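Local coordinates for protein acetone carboxylase alpha subunit (Xanthobacter autotrophicus Py2, PDB 5M45) that forms the alpha subunit of a multi-subunit, metal-containing carboxylase and belongs to the hydantoinase B/oxoprolinase family, at residues 457-470 with 620-634. Residues are numbered along the deposited sequence; the frame is centred on the assembly and turned at random.
Sequences ECAANGTGATAVQD and NYMRGGPGFGDPLDR
Gly462 and Gly624 bring two extended loops to 4.1 Å between their CA atoms, in the hydantoinase B/oxoprolinase region. The loops run side by side in one direction, 620-634 leaving strand 617-621. This glycine-rich middle is the tight part. Gly462 N donates to Arg623 O at 3.0 Å, and Ala465 N to Pro626 O, nearly straight (174°). Gly462 and Gly625 lie against the opposing backbone, with Gly462 C 3.8 Å from Gly625 N.

At the 620 end, Met622 CG lies against Cys458 CB; bends at chi2 and chi3 (53° and 64°) turn SD and CE onto Glu457 CB. Asn620 ND2 meets the anti lone pair of Glu457 OE1 at 3.0 Å, with amide and carboxylate nearly coplanar. Ser522 and Arg524 share this buried oxygen, and Asn620 OD1 accepts from Asn437 ND2.

Ala467 CA sits over the centre of the Phe628 ring, 3.8 Å from its centroid. Thr466 OG1 accepts from Val468 N in an ST turn, shaping the bend 466-469.

The Asp470 end is more open: Asp470 is partly exposed. An extended Arg634 holds it in an end-on salt bridge: NH1 bonds OD1 at 2.8 Å, and NH2, shared with Asp642, bonds OD2 at 2.9 Å.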
loop_
_atom_site.group_PDB
_atom_site.type_symbol
_atom_site.label_atom_id
_atom_site.label_comp_id
_atom_site.label_asym_id
_atom_site.label_seq_id
_atom_site.Cartn_x
_atom_site.Cartn_y
_atom_site.Cartn_z
ATOM N N GLU A 457 3.079 -16.402 21.454
ATOM C CA GLU A 457 2.721 -17.149 22.667
ATOM C C GLU A 457 1.333 -17.796 22.483
ATOM O O GLU A 457 1.137 -18.868 23.022
ATOM C CB GLU A 457 2.764 -16.267 23.946
ATOM C CG GLU A 457 4.189 -16.052 24.453
ATOM C CD GLU A 457 4.298 -15.393 25.820
ATOM O OE1 GLU A 457 3.441 -14.565 26.223
ATOM O OE2 GLU A 457 5.299 -15.732 26.513
ATOM N N CYS A 458 0.422 -17.193 21.688
ATOM C CA CYS A 458 -0.903 -17.771 21.466
ATOM C C CYS A 458 -0.949 -18.799 20.306
ATOM O O CYS A 458 -2.039 -19.100 19.762
ATOM C CB CYS A 458 -2.001 -16.703 21.329
ATOM S SG CYS A 458 -1.629 -15.427 20.084
ATOM N N ALA A 459 0.219 -19.352 19.965
ATOM C CA ALA A 459 0.329 -20.666 19.376
ATOM C C ALA A 459 0.088 -21.792 20.369
ATOM O O ALA A 459 -0.066 -22.954 19.935
ATOM C CB ALA A 459 1.716 -20.857 18.693
ATOM N N ALA A 460 0.071 -21.476 21.678
ATOM C CA ALA A 460 0.062 -22.470 22.760
ATOM C C ALA A 460 -1.102 -22.207 23.715
ATOM O O ALA A 460 -0.919 -21.734 24.834
ATOM C CB ALA A 460 1.399 -22.427 23.489
ATOM N N ASN A 461 -2.321 -22.449 23.227
ATOM C CA ASN A 461 -3.548 -22.290 24.003
ATOM C C ASN A 461 -4.035 -23.656 24.508
ATOM O O ASN A 461 -3.572 -24.699 24.048
ATOM C CB ASN A 461 -4.655 -21.693 23.136
ATOM C CG ASN A 461 -4.209 -20.491 22.348
ATOM O OD1 ASN A 461 -4.020 -19.378 22.904
ATOM N ND2 ASN A 461 -4.004 -20.698 21.016
ATOM N N GLY A 462 -5.028 -23.649 25.391
ATOM C CA GLY A 462 -5.644 -24.892 25.845
ATOM C C GLY A 462 -6.402 -25.609 24.729
ATOM O O GLY A 462 -6.879 -24.968 23.778
ATOM N N THR A 463 -6.491 -26.931 24.829
ATOM C CA THR A 463 -7.287 -27.744 23.884
ATOM C C THR A 463 -8.570 -28.267 24.551
ATOM O O THR A 463 -8.674 -28.353 25.785
ATOM C CB THR A 463 -6.496 -28.913 23.263
ATOM O OG1 THR A 463 -6.268 -29.935 24.250
ATOM C CG2 THR A 463 -5.188 -28.461 22.705
ATOM N N GLY A 464 -9.565 -28.577 23.714
ATOM C CA GLY A 464 -10.815 -29.140 24.195
ATOM C C GLY A 464 -10.651 -30.483 24.914
ATOM O O GLY A 464 -9.839 -31.315 24.514
ATOM N N ALA A 465 -11.427 -30.684 25.979
ATOM C CA ALA A 465 -11.514 -31.987 26.660
ATOM C C ALA A 465 -12.086 -33.079 25.752
ATOM O O ALA A 465 -12.847 -32.792 24.802
ATOM C CB ALA A 465 -12.368 -31.877 27.908
ATOM N N THR A 466 -11.734 -34.328 26.052
ATOM C CA THR A 466 -12.286 -35.477 25.318
ATOM C C THR A 466 -13.320 -36.225 26.178
ATOM O O THR A 466 -13.588 -35.840 27.330
ATOM C CB THR A 466 -11.159 -36.420 24.770
ATOM O OG1 THR A 466 -10.763 -37.404 25.757
ATOM C CG2 THR A 466 -9.937 -35.591 24.305
ATOM N N ALA A 467 -13.911 -37.288 25.618
ATOM C CA ALA A 467 -14.844 -38.120 26.357
ATOM C C ALA A 467 -14.147 -39.087 27.346
ATOM O O ALA A 467 -14.814 -39.754 28.118
ATOM C CB ALA A 467 -15.733 -38.892 25.419
ATOM N N VAL A 468 -12.808 -39.089 27.320
ATOM C CA VAL A 468 -11.964 -40.024 28.085
ATOM C C VAL A 468 -10.976 -39.350 29.048
ATOM O O VAL A 468 -10.549 -39.967 30.011
ATOM C CB VAL A 468 -11.198 -40.885 27.012
ATOM C CG1 VAL A 468 -10.057 -41.658 27.588
ATOM C CG2 VAL A 468 -12.201 -41.849 26.370
ATOM N N GLN A 469 -10.568 -38.108 28.755
ATOM C CA GLN A 469 -9.543 -37.400 29.542
ATOM C C GLN A 469 -9.591 -35.882 29.349
ATOM O O GLN A 469 -10.221 -35.368 28.382
ATOM C CB GLN A 469 -8.141 -37.955 29.259
ATOM C CG GLN A 469 -7.605 -37.772 27.838
ATOM C CD GLN A 469 -6.277 -38.513 27.585
ATOM O OE1 GLN A 469 -5.812 -39.331 28.402
ATOM N NE2 GLN A 469 -5.681 -38.237 26.489
ATOM N N ASP A 470 -8.925 -35.172 30.272
ATOM C CA ASP A 470 -8.783 -33.720 30.225
ATOM C C ASP A 470 -8.105 -33.237 28.951
ATOM O O ASP A 470 -7.293 -33.962 28.369
ATOM C CB ASP A 470 -7.947 -33.207 31.413
ATOM C CG ASP A 470 -8.661 -33.413 32.756
ATOM O OD1 ASP A 470 -9.908 -33.626 32.772
ATOM O OD2 ASP A 470 -7.972 -33.412 33.810
ATOM N N ASN A 620 0.000 -10.402 28.972
ATOM C CA ASN A 620 -0.367 -11.280 27.845
ATOM C C ASN A 620 -1.068 -12.550 28.346
ATOM O O ASN A 620 -0.454 -13.382 29.032
ATOM C CB ASN A 620 0.880 -11.676 27.016
ATOM C CG ASN A 620 0.548 -11.981 25.556
ATOM O OD1 ASN A 620 -0.392 -11.443 25.015
ATOM N ND2 ASN A 620 1.333 -12.856 24.921
ATOM N N TYR A 621 -2.351 -12.700 28.029
ATOM C CA TYR A 621 -3.201 -13.803 28.545
ATOM C C TYR A 621 -3.653 -14.672 27.362
ATOM O O TYR A 621 -4.386 -14.201 26.465
ATOM C CB TYR A 621 -4.392 -13.187 29.358
ATOM C CG TYR A 621 -5.667 -14.032 29.579
ATOM C CD1 TYR A 621 -5.659 -15.436 29.596
ATOM C CD2 TYR A 621 -6.892 -13.390 29.827
ATOM C CE1 TYR A 621 -6.841 -16.175 29.791
ATOM C CE2 TYR A 621 -8.076 -14.128 30.042
ATOM C CZ TYR A 621 -8.040 -15.510 29.999
ATOM O OH TYR A 621 -9.214 -16.213 30.176
ATOM N N MET A 622 -3.223 -15.936 27.375
ATOM C CA MET A 622 -3.621 -16.932 26.358
ATOM C C MET A 622 -4.804 -17.780 26.835
ATOM O O MET A 622 -4.819 -18.254 27.980
ATOM C CB MET A 622 -2.438 -17.858 26.001
ATOM C CG MET A 622 -1.497 -17.300 24.941
ATOM S SD MET A 622 -0.788 -15.647 25.196
ATOM C CE MET A 622 0.192 -15.934 26.663
ATOM N N ARG A 623 -5.773 -17.997 25.954
ATOM C CA ARG A 623 -7.039 -18.645 26.367
ATOM C C ARG A 623 -6.976 -20.169 26.553
ATOM O O ARG A 623 -6.143 -20.868 25.957
ATOM C CB ARG A 623 -8.153 -18.362 25.341
ATOM C CG ARG A 623 -8.327 -16.921 24.841
ATOM C CD ARG A 623 -8.554 -15.899 25.946
ATOM N NE ARG A 623 -8.886 -14.580 25.357
ATOM C CZ ARG A 623 -8.178 -13.455 25.461
ATOM N NH1 ARG A 623 -7.052 -13.364 26.162
ATOM N NH2 ARG A 623 -8.638 -12.359 24.867
ATOM N N GLY A 624 -7.895 -20.657 27.370
ATOM C CA GLY A 624 -8.134 -22.075 27.553
ATOM C C GLY A 624 -9.111 -22.641 26.527
ATOM O O GLY A 624 -9.659 -21.918 25.675
ATOM N N GLY A 625 -9.283 -23.959 26.607
ATOM C CA GLY A 625 -10.223 -24.722 25.776
ATOM C C GLY A 625 -11.456 -25.221 26.561
ATOM O O GLY A 625 -11.434 -25.214 27.786
ATOM N N PRO A 626 -12.514 -25.643 25.839
ATOM C CA PRO A 626 -13.789 -26.071 26.431
ATOM C C PRO A 626 -13.805 -27.442 27.135
ATOM O O PRO A 626 -13.011 -28.341 26.825
ATOM C CB PRO A 626 -14.730 -26.083 25.227
ATOM C CG PRO A 626 -13.837 -26.435 24.056
ATOM C CD PRO A 626 -12.539 -25.704 24.362
ATOM N N GLY A 627 -14.732 -27.585 28.080
ATOM C CA GLY A 627 -14.866 -28.809 28.888
ATOM C C GLY A 627 -15.832 -29.853 28.279
ATOM O O GLY A 627 -16.547 -29.558 27.285
ATOM N N PHE A 628 -15.830 -31.058 28.887
ATOM C CA PHE A 628 -16.678 -32.182 28.531
ATOM C C PHE A 628 -17.399 -32.803 29.737
ATOM O O PHE A 628 -16.763 -33.161 30.740
ATOM C CB PHE A 628 -15.851 -33.316 27.873
ATOM C CG PHE A 628 -16.701 -34.491 27.439
ATOM C CD1 PHE A 628 -17.019 -35.508 28.327
ATOM C CD2 PHE A 628 -17.222 -34.536 26.170
ATOM C CE1 PHE A 628 -17.869 -36.559 27.948
ATOM C CE2 PHE A 628 -18.060 -35.610 25.776
ATOM C CZ PHE A 628 -18.371 -36.600 26.660
ATOM N N GLY A 629 -18.712 -33.012 29.594
ATOM C CA GLY A 629 -19.523 -33.698 30.621
ATOM C C GLY A 629 -19.904 -32.864 31.838
ATOM O O GLY A 629 -19.345 -31.799 32.076
ATOM N N ASP A 630 -20.820 -33.395 32.639
ATOM C CA ASP A 630 -21.275 -32.735 33.869
ATOM C C ASP A 630 -20.137 -32.641 34.891
ATOM O O ASP A 630 -19.618 -33.666 35.297
ATOM C CB ASP A 630 -22.455 -33.545 34.468
ATOM C CG ASP A 630 -23.171 -32.838 35.648
ATOM O OD1 ASP A 630 -22.644 -31.856 36.205
ATOM O OD2 ASP A 630 -24.294 -33.300 36.010
ATOM N N PRO A 631 -19.786 -31.418 35.356
ATOM C CA PRO A 631 -18.724 -31.294 36.380
ATOM C C PRO A 631 -19.005 -32.059 37.657
ATOM O O PRO A 631 -18.081 -32.409 38.383
ATOM C CB PRO A 631 -18.733 -29.791 36.714
ATOM C CG PRO A 631 -19.278 -29.135 35.500
ATOM C CD PRO A 631 -20.285 -30.094 34.936
ATOM N N LEU A 632 -20.286 -32.321 37.939
ATOM C CA LEU A 632 -20.641 -33.114 39.127
ATOM C C LEU A 632 -20.203 -34.594 39.054
ATOM O O LEU A 632 -20.223 -35.307 40.067
ATOM C CB LEU A 632 -22.173 -33.017 39.391
ATOM C CG LEU A 632 -22.554 -32.676 40.829
ATOM C CD1 LEU A 632 -22.134 -31.258 41.164
ATOM C CD2 LEU A 632 -24.059 -32.804 40.969
ATOM N N ASP A 633 -19.828 -35.053 37.856
ATOM C CA ASP A 633 -19.269 -36.375 37.662
ATOM C C ASP A 633 -17.739 -36.420 37.636
ATOM O O ASP A 633 -17.180 -37.504 37.481
ATOM C CB ASP A 633 -19.852 -37.009 36.406
ATOM C CG ASP A 633 -21.384 -37.326 36.584
ATOM O OD1 ASP A 633 -21.779 -37.680 37.694
ATOM O OD2 ASP A 633 -22.222 -37.161 35.667
ATOM N N ARG A 634 -17.050 -35.280 37.800
ATOM C CA ARG A 634 -15.592 -35.298 37.803
ATOM C C ARG A 634 -15.084 -36.081 39.015
ATOM O O ARG A 634 -15.671 -36.000 40.080
ATOM C CB ARG A 634 -14.998 -33.895 37.827
ATOM C CG ARG A 634 -13.460 -33.841 37.756
ATOM C CD ARG A 634 -13.027 -32.496 37.243
ATOM N NE ARG A 634 -11.599 -32.236 37.128
ATOM C CZ ARG A 634 -10.797 -32.737 36.162
ATOM N NH1 ARG A 634 -11.253 -33.624 35.282
ATOM N NH2 ARG A 634 -9.508 -32.390 36.110
#